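Local coordinates for putative uncharacterized protein (Trypanosoma congolense, PDB 4E40) that probably serves as a cell-surface receptor that captures haptoglobin-hemoglobin so that the trypanosome can take it up as a nutrient, at residues C19-R22 and A23-G27; I34-R37 and P38-R42; V138-S141 and N142-R146; K173-A176 and A177-K181; Q196-L199 and T200-N204. All coordinates share one frame; numbering follows the deposited sequence.

Contact 1 of 5, residues C19-R22 and A23-G27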
loop_
_atom_site.group_PDB
_atom_site.type_symbol
_atom_site.label_atom_id
_atom_site.label_comp_id
_atom_site.label_asym_id
_atom_site.label_seq_id
_atom_site.Cartn_x
_atom_site.Cartn_y
_atom_site.Cartn_z
ATOM N N CYS A 19 22.241 22.921 9.981
ATOM C CA CYS A 19 21.504 22.515 11.218
ATOM C C CYS A 19 20.127 22.002 10.837
ATOM O O CYS A 19 19.717 20.901 11.249
ATOM C CB CYS A 19 21.366 23.755 12.124
ATOM S SG CYS A 19 20.941 23.200 13.794
ATOM N N GLU A 20 19.416 22.784 9.991
ATOM C CA GLU A 20 18.071 22.350 9.547
ATOM C C GLU A 20 18.161 21.054 8.732
ATOM O O GLU A 20 17.317 20.166 8.872
ATOM C CB GLU A 20 17.348 23.439 8.747
ATOM C CG GLU A 20 15.945 23.027 8.247
ATOM C CD GLU A 20 15.037 22.523 9.354
ATOM O OE1 GLU A 20 15.301 22.837 10.550
ATOM O OE2 GLU A 20 14.063 21.787 9.064
ATOM N N LEU A 21 19.128 20.963 7.824
ATOM C CA LEU A 21 19.289 19.747 7.024
ATOM C C LEU A 21 19.506 18.526 7.934
ATOM O O LEU A 21 18.927 17.466 7.687
ATOM C CB LEU A 21 20.479 19.870 6.075
ATOM C CG LEU A 21 20.829 18.673 5.189
ATOM C CD1 LEU A 21 19.634 18.233 4.324
ATOM C CD2 LEU A 21 22.065 18.888 4.318
ATOM N N ARG A 22 20.375 18.677 8.939
ATOM C CA ARG A 22 20.630 17.537 9.834
ATOM C C ARG A 22 19.334 17.105 10.523
ATOM O O ARG A 22 19.096 15.881 10.645
ATOM C CB ARG A 22 21.689 17.933 10.882
ATOM C CG ARG A 22 22.202 16.725 11.688
ATOM C CD ARG A 22 21.509 16.662 13.074
ATOM N NE ARG A 22 21.724 17.869 13.872
ATOM C CZ ARG A 22 22.858 18.200 14.539
ATOM N NH1 ARG A 22 23.933 17.397 14.544
ATOM N NH2 ARG A 22 22.933 19.349 15.211
ATOM N N ALA A 23 18.529 18.052 10.988
ATOM C CA ALA A 23 17.240 17.724 11.641
ATOM C C ALA A 23 16.296 17.004 10.682
ATOM O O ALA A 23 15.622 16.037 11.080
ATOM C CB ALA A 23 16.555 18.940 12.233
ATOM N N GLN A 24 16.333 17.405 9.393
ATOM C CA GLN A 24 15.494 16.685 8.394
ATOM C C GLN A 24 15.999 15.255 8.148
ATOM O O GLN A 24 15.218 14.316 8.089
ATOM C CB GLN A 24 15.496 17.403 7.040
ATOM C CG GLN A 24 14.931 18.815 7.075
ATOM C CD GLN A 24 13.514 18.953 6.735
ATOM O OE1 GLN A 24 12.755 19.595 7.506
ATOM N NE2 GLN A 24 13.074 18.222 5.764
ATOM N N LEU A 25 17.326 15.082 7.980
ATOM C CA LEU A 25 17.897 13.767 7.704
ATOM C C LEU A 25 17.573 12.858 8.895
ATOM O O LEU A 25 17.186 11.698 8.679
ATOM C CB LEU A 25 19.426 13.877 7.503
ATOM C CG LEU A 25 19.748 14.629 6.166
ATOM C CD1 LEU A 25 21.230 15.026 6.190
ATOM C CD2 LEU A 25 19.406 13.815 4.916
ATOM N N ALA A 26 17.720 13.407 10.117
ATOM C CA ALA A 26 17.432 12.637 11.367
ATOM C C ALA A 26 15.972 12.210 11.407
ATOM O O ALA A 26 15.645 11.164 12.016
ATOM C CB ALA A 26 17.758 13.460 12.605
ATOM N N GLY A 27 15.092 12.982 10.790
ATOM C CA GLY A 27 13.673 12.658 10.818
ATOM C C GLY A 27 13.195 11.785 9.654
ATOM O O GLY A 27 12.036 11.444 9.617
#
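Leu25 lies one helical turn beyond Leu21, with CB, CG and CD1 set against it. CB sits 3.6 Å from Leu21 O, and CG comes closer still, at 3.3 Å from that same Leu21 O. CG is swung anti to its own carbonyl carbon (chi1 -69°), which turns the branch back over the preceding turn. CD1 reaches Leu21 CG at 3.8 Å, the two side chains meeting at a slant, while CD2 packs on Ile198 of helix 192-246. Beneath this leucine pair, Leu25 N donates to Leu21 O over 2.9 Å and Ala26 N to Arg22 O over 2.9 Å.

Arg22 leaves the turn in another direction, its chain folded at chi2 and chi3. Its guanidinium is buried: NH1 is hydrogen-bonded to Ser141 OG of helix 82-147, with Glu164 as a long, weak ion partner, and NH2 makes a weak bond to Ser163 O. Cys19 is joined by a disulfide to Cys162. The chemistry thus divides this short helix: leucines supply apolar packing against its neighbours, while a buried positive charge, probably stabilised mostly by neutral oxygens, and a covalent link tie it to the rest of the chain.

Contact 2 of 5, residues I34-R37 and P38-R42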
loop_
_atom_site.group_PDB
_atom_site.type_symbol
_atom_site.label_atom_id
_atom_site.label_comp_id
_atom_site.label_asym_id
_atom_site.label_seq_id
_atom_site.Cartn_x
_atom_site.Cartn_y
_atom_site.Cartn_z
ATOM N N ILE A 34 6.041 6.327 9.258
ATOM C CA ILE A 34 4.692 6.923 9.097
ATOM C C ILE A 34 4.139 6.700 7.703
ATOM O O ILE A 34 2.962 6.337 7.533
ATOM C CB ILE A 34 4.752 8.461 9.385
ATOM C CG1 ILE A 34 4.990 8.650 10.866
ATOM C CG2 ILE A 34 3.422 9.171 9.006
ATOM C CD1 ILE A 34 5.323 10.102 11.201
ATOM N N LEU A 35 4.966 6.913 6.670
ATOM C CA LEU A 35 4.468 6.656 5.302
ATOM C C LEU A 35 4.075 5.187 5.139
ATOM O O LEU A 35 3.036 4.937 4.515
ATOM C CB LEU A 35 5.523 7.000 4.218
ATOM C CG LEU A 35 5.671 8.484 3.878
ATOM C CD1 LEU A 35 6.916 8.699 3.032
ATOM C CD2 LEU A 35 4.448 8.964 3.097
ATOM N N LEU A 36 4.843 4.241 5.725
ATOM C CA LEU A 36 4.630 2.784 5.505
ATOM C C LEU A 36 3.422 2.260 6.257
ATOM O O LEU A 36 2.743 1.295 5.810
ATOM C CB LEU A 36 5.879 1.985 5.882
ATOM C CG LEU A 36 5.792 0.461 5.708
ATOM C CD1 LEU A 36 5.686 0.138 4.215
ATOM C CD2 LEU A 36 7.014 -0.133 6.339
ATOM N N ARG A 37 3.094 2.917 7.357
ATOM C CA ARG A 37 2.115 2.386 8.330
ATOM C C ARG A 37 0.796 1.911 7.719
ATOM O O ARG A 37 0.401 0.764 8.026
ATOM C CB ARG A 37 1.913 3.384 9.468
ATOM C CG ARG A 37 1.010 2.889 10.601
ATOM C CD ARG A 37 1.533 1.625 11.234
ATOM N NE ARG A 37 0.656 1.247 12.348
ATOM C CZ ARG A 37 0.544 0.009 12.834
ATOM N NH1 ARG A 37 1.269 -0.982 12.309
ATOM N NH2 ARG A 37 -0.314 -0.241 13.836
ATOM N N PRO A 38 0.145 2.715 6.842
ATOM C CA PRO A 38 -1.153 2.225 6.327
ATOM C C PRO A 38 -1.079 0.991 5.473
ATOM O O PRO A 38 -2.064 0.220 5.480
ATOM C CB PRO A 38 -1.689 3.380 5.454
ATOM C CG PRO A 38 -1.033 4.607 6.047
ATOM C CD PRO A 38 0.342 4.130 6.461
ATOM N N ALA A 39 0.006 0.818 4.716
ATOM C CA ALA A 39 0.165 -0.378 3.882
ATOM C C ALA A 39 0.368 -1.564 4.786
ATOM O O ALA A 39 -0.175 -2.642 4.457
ATOM C CB ALA A 39 1.303 -0.230 2.839
ATOM N N VAL A 40 1.059 -1.422 5.913
ATOM C CA VAL A 40 1.301 -2.588 6.820
ATOM C C VAL A 40 -0.021 -3.048 7.478
ATOM O O VAL A 40 -0.384 -4.253 7.478
ATOM C CB VAL A 40 2.393 -2.273 7.842
ATOM C CG1 VAL A 40 2.381 -3.298 8.949
ATOM C CG2 VAL A 40 3.745 -2.222 7.102
ATOM N N ILE A 41 -0.787 -2.080 7.964
ATOM C CA ILE A 41 -2.181 -2.324 8.396
ATOM C C ILE A 41 -3.058 -2.982 7.304
ATOM O O ILE A 41 -3.669 -4.045 7.564
ATOM C CB ILE A 41 -2.804 -1.027 8.996
ATOM C CG1 ILE A 41 -2.006 -0.528 10.194
ATOM C CG2 ILE A 41 -4.205 -1.316 9.526
ATOM C CD1 ILE A 41 -1.630 -1.607 11.180
ATOM N N ARG A 42 -3.127 -2.396 6.113
ATOM C CA ARG A 42 -3.904 -2.973 5.002
ATOM C C ARG A 42 -3.486 -4.406 4.670
ATOM O O ARG A 42 -4.324 -5.326 4.575
ATOM C CB ARG A 42 -3.731 -2.103 3.763
ATOM C CG ARG A 42 -4.656 -2.406 2.612
ATOM C CD ARG A 42 -5.972 -1.631 2.806
ATOM N NE ARG A 42 -6.827 -2.337 3.731
ATOM C CZ ARG A 42 -8.121 -2.091 3.913
ATOM N NH1 ARG A 42 -8.728 -1.140 3.222
ATOM N NH2 ARG A 42 -8.812 -2.842 4.762
#
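Ile41 lies across the guanidinium of Arg37, one turn back, with CD1 over one face of that flat group and offset toward its rim. The modelled distance from CD1 to Arg37 CZ, 3.2 Å, is unusually short, and the detail of this pair of exposed side chains is doubtful; CG1 follows at 3.7 Å from the same CZ. Arg37 takes up this pose because its chain bends at chi2 (59°) and then runs straight on, bringing the guanidinium alongside the next turn. On another flank of the helix Leu36 CG meets Val40 CG2 at 3.7 Å.

The backbone beneath is irregular. The ring of Pro38 closes on its N, which removes the N-H that Ile34 O would accept and sets CD against the carbonyls of the turn before, 3.4 Å from Leu35 O. Ala39 N in turn misses Leu35 O and makes a weak, bent bond to Leu36 O at 3.0 Å. That oxygen also accepts Val40 N at 3.2 Å and therefore holds two donors. With Val40 N the regular pattern resumes, and it continues at Ile41 N, which donates to Arg37 O over 3.1 Å.

Further out, Leu36 packs on Ala122, Thr123 and Ala126 of helix 82-147, and Leu35 on Leu205 of helix 192-246. Arg42 binds heme b in another structure of this protein; no heme is bound here. The arrangement is a proline kink, set within one of the three long helices of the elongated bundle that forms the haptoglobin-hemoglobin receptor region of a longer protein.

Contact 3 of 5, residues V138-S141 and N142-R146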
loop_
_atom_site.group_PDB
_atom_site.type_symbol
_atom_site.label_atom_id
_atom_site.label_comp_id
_atom_site.label_asym_id
_atom_site.label_seq_id
_atom_site.Cartn_x
_atom_site.Cartn_y
_atom_site.Cartn_z
ATOM N N VAL A 138 24.537 11.357 10.269
ATOM C CA VAL A 138 25.865 11.262 10.970
ATOM C C VAL A 138 26.861 12.122 10.274
ATOM O O VAL A 138 27.601 12.921 10.918
ATOM C CB VAL A 138 26.398 9.822 10.986
ATOM C CG1 VAL A 138 27.823 9.815 11.536
ATOM C CG2 VAL A 138 25.505 8.990 11.870
ATOM N N LYS A 139 26.926 12.086 8.951
ATOM C CA LYS A 139 27.933 12.903 8.270
ATOM C C LYS A 139 27.733 14.433 8.345
ATOM O O LYS A 139 28.695 15.218 8.450
ATOM C CB LYS A 139 28.055 12.496 6.818
ATOM C CG LYS A 139 28.470 11.040 6.675
ATOM C CD LYS A 139 28.831 10.689 5.255
ATOM C CE LYS A 139 29.283 9.228 5.142
ATOM N NZ LYS A 139 30.050 9.027 3.884
ATOM N N VAL A 140 26.467 14.852 8.277
ATOM C CA VAL A 140 26.161 16.252 8.444
ATOM C C VAL A 140 26.407 16.657 9.904
ATOM O O VAL A 140 26.844 17.776 10.154
ATOM C CB VAL A 140 24.713 16.624 7.953
ATOM C CG1 VAL A 140 24.376 18.111 8.226
ATOM C CG2 VAL A 140 24.635 16.301 6.455
ATOM N N SER A 141 26.115 15.776 10.871
ATOM C CA SER A 141 26.401 16.094 12.274
ATOM C C SER A 141 27.902 16.285 12.446
ATOM O O SER A 141 28.321 17.186 13.211
ATOM C CB SER A 141 25.933 14.991 13.230
ATOM O OG SER A 141 24.519 14.933 13.270
ATOM N N ASN A 142 28.712 15.462 11.761
ATOM C CA ASN A 142 30.180 15.622 11.847
ATOM C C ASN A 142 30.607 16.974 11.332
ATOM O O ASN A 142 31.505 17.626 11.921
ATOM C CB ASN A 142 30.945 14.511 11.141
ATOM C CG ASN A 142 30.734 13.175 11.780
ATOM O OD1 ASN A 142 30.275 13.080 12.942
ATOM N ND2 ASN A 142 31.070 12.104 11.043
ATOM N N LEU A 143 30.010 17.389 10.207
ATOM C CA LEU A 143 30.296 18.673 9.601
ATOM C C LEU A 143 29.961 19.812 10.557
ATOM O O LEU A 143 30.759 20.755 10.716
ATOM C CB LEU A 143 29.531 18.801 8.255
ATOM C CG LEU A 143 29.722 20.107 7.513
ATOM C CD1 LEU A 143 31.112 20.217 6.870
ATOM C CD2 LEU A 143 28.612 20.256 6.442
ATOM N N LEU A 144 28.842 19.703 11.267
ATOM C CA LEU A 144 28.449 20.730 12.237
ATOM C C LEU A 144 29.361 20.734 13.489
ATOM O O LEU A 144 29.674 21.811 13.984
ATOM C CB LEU A 144 26.991 20.515 12.629
ATOM C CG LEU A 144 25.967 20.921 11.548
ATOM C CD1 LEU A 144 24.632 20.266 11.856
ATOM C CD2 LEU A 144 25.811 22.449 11.657
ATOM N N ALA A 145 29.814 19.561 13.889
ATOM C CA ALA A 145 30.794 19.454 15.020
ATOM C C ALA A 145 32.087 20.104 14.616
ATOM O O ALA A 145 32.701 20.851 15.434
ATOM C CB ALA A 145 31.001 17.984 15.426
ATOM N N ARG A 146 32.533 19.894 13.374
ATOM C CA ARG A 146 33.734 20.597 12.898
ATOM C C ARG A 146 33.608 22.133 12.852
ATOM O O ARG A 146 34.585 22.842 13.176
ATOM C CB ARG A 146 34.196 20.077 11.534
ATOM C CG ARG A 146 34.655 18.627 11.628
ATOM C CD ARG A 146 35.291 18.082 10.351
ATOM N NE ARG A 146 34.406 18.003 9.170
ATOM C CZ ARG A 146 33.699 16.924 8.774
ATOM N NH1 ARG A 146 33.675 15.751 9.450
ATOM N NH2 ARG A 146 32.982 17.022 7.666
HETATM O O HOH W 1 31.144 14.701 7.311
#
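Lys139 O is gripped by two donors: Leu143 N at 3.1 Å, the ordinary helical bond, and water 1, which donates to Lys139 O at 2.7 Å. The same water accepts from Arg146 NH2 at 3.0 Å, lying in the plane of the guanidinium at its edge, and so bridges nearly two turns of helix. The arginine folds back along the backbone, with Asn142 O 3.6 Å above one face of its guanidinium, offset toward the rim.

Asn142 completes this polar flank. Its side chain runs beside that of Val138, pointing the same way, and ND2 lies 4.0 Å from Val138 CG1. Both Asn142 ND2 and Arg146 NH1 bind Glu4 OE2, the arginine as a salt bridge, so one carboxylate near the N terminus receives two donors from successive turns. Lys139 NZ bonds to Gly3 O and Ala190 O.

On the buried apolar flank Val140 CG1 lies 4.2 Å from Leu144 CD1; both residues face helix 12-26, and Leu143 touches Leu9. This is the amphipathic pattern of a helical bundle: an apolar strip facing helix 12-26 and the chain leading into it, with a polar strip beside it that binds the N-terminal segment.

Contact 4 of 5, residues K173-A176 and A177-K181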
loop_
_atom_site.group_PDB
_atom_site.type_symbol
_atom_site.label_atom_id
_atom_site.label_comp_id
_atom_site.label_asym_id
_atom_site.label_seq_id
_atom_site.Cartn_x
_atom_site.Cartn_y
_atom_site.Cartn_z
ATOM N N LYS A 173 9.610 16.546 -0.083
ATOM C CA LYS A 173 9.592 17.935 -0.485
ATOM C C LYS A 173 10.378 18.814 0.455
ATOM O O LYS A 173 11.205 19.637 -0.000
ATOM C CB LYS A 173 8.121 18.386 -0.553
ATOM C CG LYS A 173 7.989 19.843 -0.969
ATOM C CD LYS A 173 6.493 20.242 -0.989
ATOM C CE LYS A 173 6.335 21.696 -1.452
ATOM N NZ LYS A 173 4.868 22.026 -1.500
ATOM N N SER A 174 10.172 18.653 1.770
ATOM C CA SER A 174 10.913 19.535 2.656
ATOM C C SER A 174 12.409 19.185 2.712
ATOM O O SER A 174 13.245 20.082 2.817
ATOM C CB SER A 174 10.303 19.536 4.104
ATOM O OG SER A 174 10.589 18.266 4.734
ATOM N N LEU A 175 12.765 17.907 2.541
ATOM C CA LEU A 175 14.159 17.558 2.572
ATOM C C LEU A 175 14.843 18.136 1.317
ATOM O O LEU A 175 15.951 18.623 1.421
ATOM C CB LEU A 175 14.294 16.039 2.665
ATOM C CG LEU A 175 15.742 15.545 2.574
ATOM C CD1 LEU A 175 16.643 16.122 3.697
ATOM C CD2 LEU A 175 15.727 14.013 2.622
ATOM N N ALA A 176 14.159 17.973 0.165
ATOM C CA ALA A 176 14.771 18.550 -1.060
ATOM C C ALA A 176 14.974 20.050 -0.927
ATOM O O ALA A 176 16.032 20.562 -1.364
ATOM C CB ALA A 176 13.881 18.209 -2.258
ATOM N N ALA A 177 13.998 20.768 -0.322
ATOM C CA ALA A 177 14.182 22.228 -0.138
ATOM C C ALA A 177 15.412 22.510 0.740
ATOM O O ALA A 177 16.210 23.430 0.511
ATOM C CB ALA A 177 12.927 22.841 0.483
ATOM N N ALA A 178 15.586 21.693 1.803
ATOM C CA ALA A 178 16.706 21.905 2.758
ATOM C C ALA A 178 18.042 21.612 2.067
ATOM O O ALA A 178 19.030 22.361 2.269
ATOM C CB ALA A 178 16.507 20.968 3.953
ATOM N N LEU A 179 18.074 20.609 1.199
ATOM C CA LEU A 179 19.323 20.305 0.475
ATOM C C LEU A 179 19.659 21.418 -0.507
ATOM O O LEU A 179 20.844 21.746 -0.691
ATOM C CB LEU A 179 19.162 19.009 -0.326
ATOM C CG LEU A 179 19.190 17.749 0.549
ATOM C CD1 LEU A 179 18.521 16.586 -0.213
ATOM C CD2 LEU A 179 20.659 17.480 0.957
ATOM N N ASP A 180 18.639 21.959 -1.143
ATOM C CA ASP A 180 18.878 22.994 -2.182
ATOM C C ASP A 180 19.416 24.264 -1.576
ATOM O O ASP A 180 20.072 25.041 -2.294
ATOM C CB ASP A 180 17.589 23.309 -2.915
ATOM C CG ASP A 180 17.170 22.206 -3.842
ATOM O OD1 ASP A 180 17.898 21.182 -4.012
ATOM O OD2 ASP A 180 16.026 22.310 -4.363
ATOM N N LYS A 181 19.245 24.493 -0.252
ATOM C CA LYS A 181 19.868 25.658 0.387
ATOM C C LYS A 181 21.386 25.541 0.577
ATOM O O LYS A 181 22.088 26.525 0.884
ATOM C CB LYS A 181 19.201 25.910 1.757
ATOM C CG LYS A 181 17.764 26.338 1.705
ATOM C CD LYS A 181 17.448 27.179 2.940
ATOM C CE LYS A 181 17.330 28.651 2.554
ATOM N NZ LYS A 181 16.815 29.472 3.699
#
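Leu175 and Leu179 form the compact side of this turn, where both side chains are buried. Leu179 CG lies 3.5 Å from Leu175 O, and its CD1 branch slants across the earlier leucine to meet Leu175 CG at 4.1 Å. The two leucines differ in their first torsion: Leu175 holds CG trans to its amide nitrogen (chi1 175°), whereas Leu179 turns CG back toward the N-terminal side (chi1 -75°), and the branches therefore converge. Leu179 N donates to Leu175 O over 2.9 Å beneath them.

The opposite character appears at Ala177 and Asp180, both exposed. Ala177 offers only a methyl group, 3.6 Å from Ser174 O, and the neighbouring Lys173 is fully extended with its ammonium far from the turn. Asp180 N bonds to Ala176 O at 3.0 Å, but its carboxylate also leans over that oxygen, Asp180 OD1 being 3.3 Å from Ala176 O. Two acceptors so near each other would probably repel, and the salt bridge from OD1 to Lys186 NZ probably offsets the negative charge. Lys181 N makes weak bonds to Ala177 O and Ala178 O.

The apolar face of this short helix is wedged between two others: Leu175 packs on Ile198 and Leu199 of helix 192-246, Leu179 on Phe195 of that helix, and both leucines also touch helix 12-26.

Contact 5 of 5, residues Q196-L199 and T200-N204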
loop_
_atom_site.group_PDB
_atom_site.type_symbol
_atom_site.label_atom_id
_atom_site.label_comp_id
_atom_site.label_asym_id
_atom_site.label_seq_id
_atom_site.Cartn_x
_atom_site.Cartn_y
_atom_site.Cartn_z
ATOM N N GLN A 196 20.293 11.661 -2.877
ATOM C CA GLN A 196 19.397 11.353 -3.971
ATOM C C GLN A 196 18.623 10.076 -3.712
ATOM O O GLN A 196 17.425 10.039 -4.005
ATOM C CB GLN A 196 20.130 11.251 -5.314
ATOM C CG GLN A 196 19.131 11.345 -6.497
ATOM C CD GLN A 196 17.992 12.391 -6.296
ATOM O OE1 GLN A 196 16.769 12.028 -6.221
ATOM N NE2 GLN A 196 18.376 13.693 -6.170
ATOM N N SER A 197 19.268 9.087 -3.083
ATOM C CA SER A 197 18.574 7.810 -2.833
ATOM C C SER A 197 17.459 8.001 -1.803
ATOM O O SER A 197 16.433 7.348 -1.852
ATOM C CB SER A 197 19.573 6.739 -2.374
ATOM O OG SER A 197 19.821 6.929 -0.996
ATOM N N ILE A 198 17.631 8.922 -0.850
ATOM C CA ILE A 198 16.565 9.119 0.148
ATOM C C ILE A 198 15.341 9.661 -0.553
ATOM O O ILE A 198 14.262 9.231 -0.271
ATOM C CB ILE A 198 16.967 10.136 1.262
ATOM C CG1 ILE A 198 18.149 9.581 2.063
ATOM C CG2 ILE A 198 15.753 10.412 2.171
ATOM C CD1 ILE A 198 18.875 10.699 2.854
ATOM N N LEU A 199 15.523 10.669 -1.430
ATOM C CA LEU A 199 14.440 11.339 -2.106
ATOM C C LEU A 199 13.716 10.317 -3.027
ATOM O O LEU A 199 12.491 10.254 -2.963
ATOM C CB LEU A 199 14.955 12.529 -2.933
ATOM C CG LEU A 199 15.552 13.699 -2.131
ATOM C CD1 LEU A 199 16.020 14.799 -3.113
ATOM C CD2 LEU A 199 14.443 14.261 -1.206
ATOM N N THR A 200 14.490 9.519 -3.764
ATOM C CA THR A 200 13.868 8.472 -4.614
ATOM C C THR A 200 13.139 7.430 -3.781
ATOM O O THR A 200 11.981 7.047 -4.121
ATOM C CB THR A 200 14.866 7.888 -5.609
ATOM O OG1 THR A 200 16.029 7.417 -4.956
ATOM C CG2 THR A 200 15.312 8.901 -6.533
ATOM N N SER A 201 13.752 6.991 -2.697
ATOM C CA SER A 201 13.101 5.962 -1.833
ATOM C C SER A 201 11.834 6.511 -1.196
ATOM O O SER A 201 10.786 5.823 -1.209
ATOM C CB SER A 201 14.030 5.470 -0.740
ATOM O OG SER A 201 15.129 4.744 -1.303
ATOM N N LEU A 202 11.857 7.747 -0.678
ATOM C CA LEU A 202 10.639 8.309 -0.091
ATOM C C LEU A 202 9.538 8.520 -1.137
ATOM O O LEU A 202 8.361 8.289 -0.823
ATOM C CB LEU A 202 10.912 9.674 0.553
ATOM C CG LEU A 202 11.697 9.568 1.861
ATOM C CD1 LEU A 202 12.084 10.987 2.338
ATOM C CD2 LEU A 202 10.941 8.819 2.962
ATOM N N ASP A 203 9.899 8.958 -2.339
ATOM C CA ASP A 203 8.873 9.185 -3.374
ATOM C C ASP A 203 8.287 7.842 -3.897
ATOM O O ASP A 203 7.094 7.739 -4.191
ATOM C CB ASP A 203 9.380 10.149 -4.459
ATOM C CG ASP A 203 9.481 11.637 -3.954
ATOM O OD1 ASP A 203 8.455 12.197 -3.445
ATOM O OD2 ASP A 203 10.577 12.283 -4.065
ATOM N N ASN A 204 9.096 6.801 -3.910
ATOM C CA ASN A 204 8.598 5.446 -4.317
ATOM C C ASN A 204 7.718 4.860 -3.217
ATOM O O ASN A 204 6.700 4.231 -3.510
ATOM C CB ASN A 204 9.753 4.518 -4.695
ATOM C CG ASN A 204 10.326 4.866 -6.070
ATOM O OD1 ASN A 204 9.583 5.346 -6.924
ATOM N ND2 ASN A 204 11.596 4.569 -6.303
HETATM O O HOH W 2 17.436 5.507 0.173
#
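Thr200, Leu199 and Ile198 carry most of this turn, and Thr200 meets the residues before it through all its branches. Its backbone N donates to Gln196 O over 3.0 Å. The hydroxyl is tucked between the threonine's own N and carbonyl carbon (chi1 54°), which points it back down the helix: OG1 lies 3.1 Å from Gln196 O and 3.1 Å from Ser197 O. Its single proton can serve either acceptor, and the geometry leaves both within hydrogen-bonding distance. The methyl CG2 takes the outer side, 3.5 Å from Gln196 OE1, where the glutamine chain, bent at chi2, crosses the threonine at roughly a right angle.

Leu199 takes part mainly through its backbone, its O accepting Asp203 N over 3.0 Å, while its CB lies beside Thr200 N at 3.2 Å. Ile198 is buried, and its CG2 branch lies alongside Leu202, pointing the same way and meeting Leu202 CD1 at 3.7 Å.

A further polar link runs along another flank. Water 2 donates to Ser197 OG and, at 2.8 Å, to Ser201 OG, bridging the two hydroxyls one turn apart; Ser197 OG is also hydrogen-bonded to Thr194 O.

The turn sits in helix 192-246 at a meeting of several helices. Ile198 reaches Asn132 and Ser136 of helix 82-147 as well as Val28 of helix 28-73, and Leu202 touches Leu35 of helix 28-73 and Ala172 of helix 172-180.

From the N terminus the five contacts follow in series: each spans successive turns of a single helix, so none closes a long loop and none nests in or crosses another. Contact 1, near the end of helix 12-26, is central to their packing, touching contact 3 on helix 82-147, contact 4 on helix 172-180 and contact 5 on helix 192-246. Contact 4 also packs on contact 5. Contact 2, on helix 28-73, meets the group through contact 5, their centres about 17 Å apart. Contacts 3 and 4 do not touch. Together they tie the short helices at one end of the elongated bundle to its three long ones.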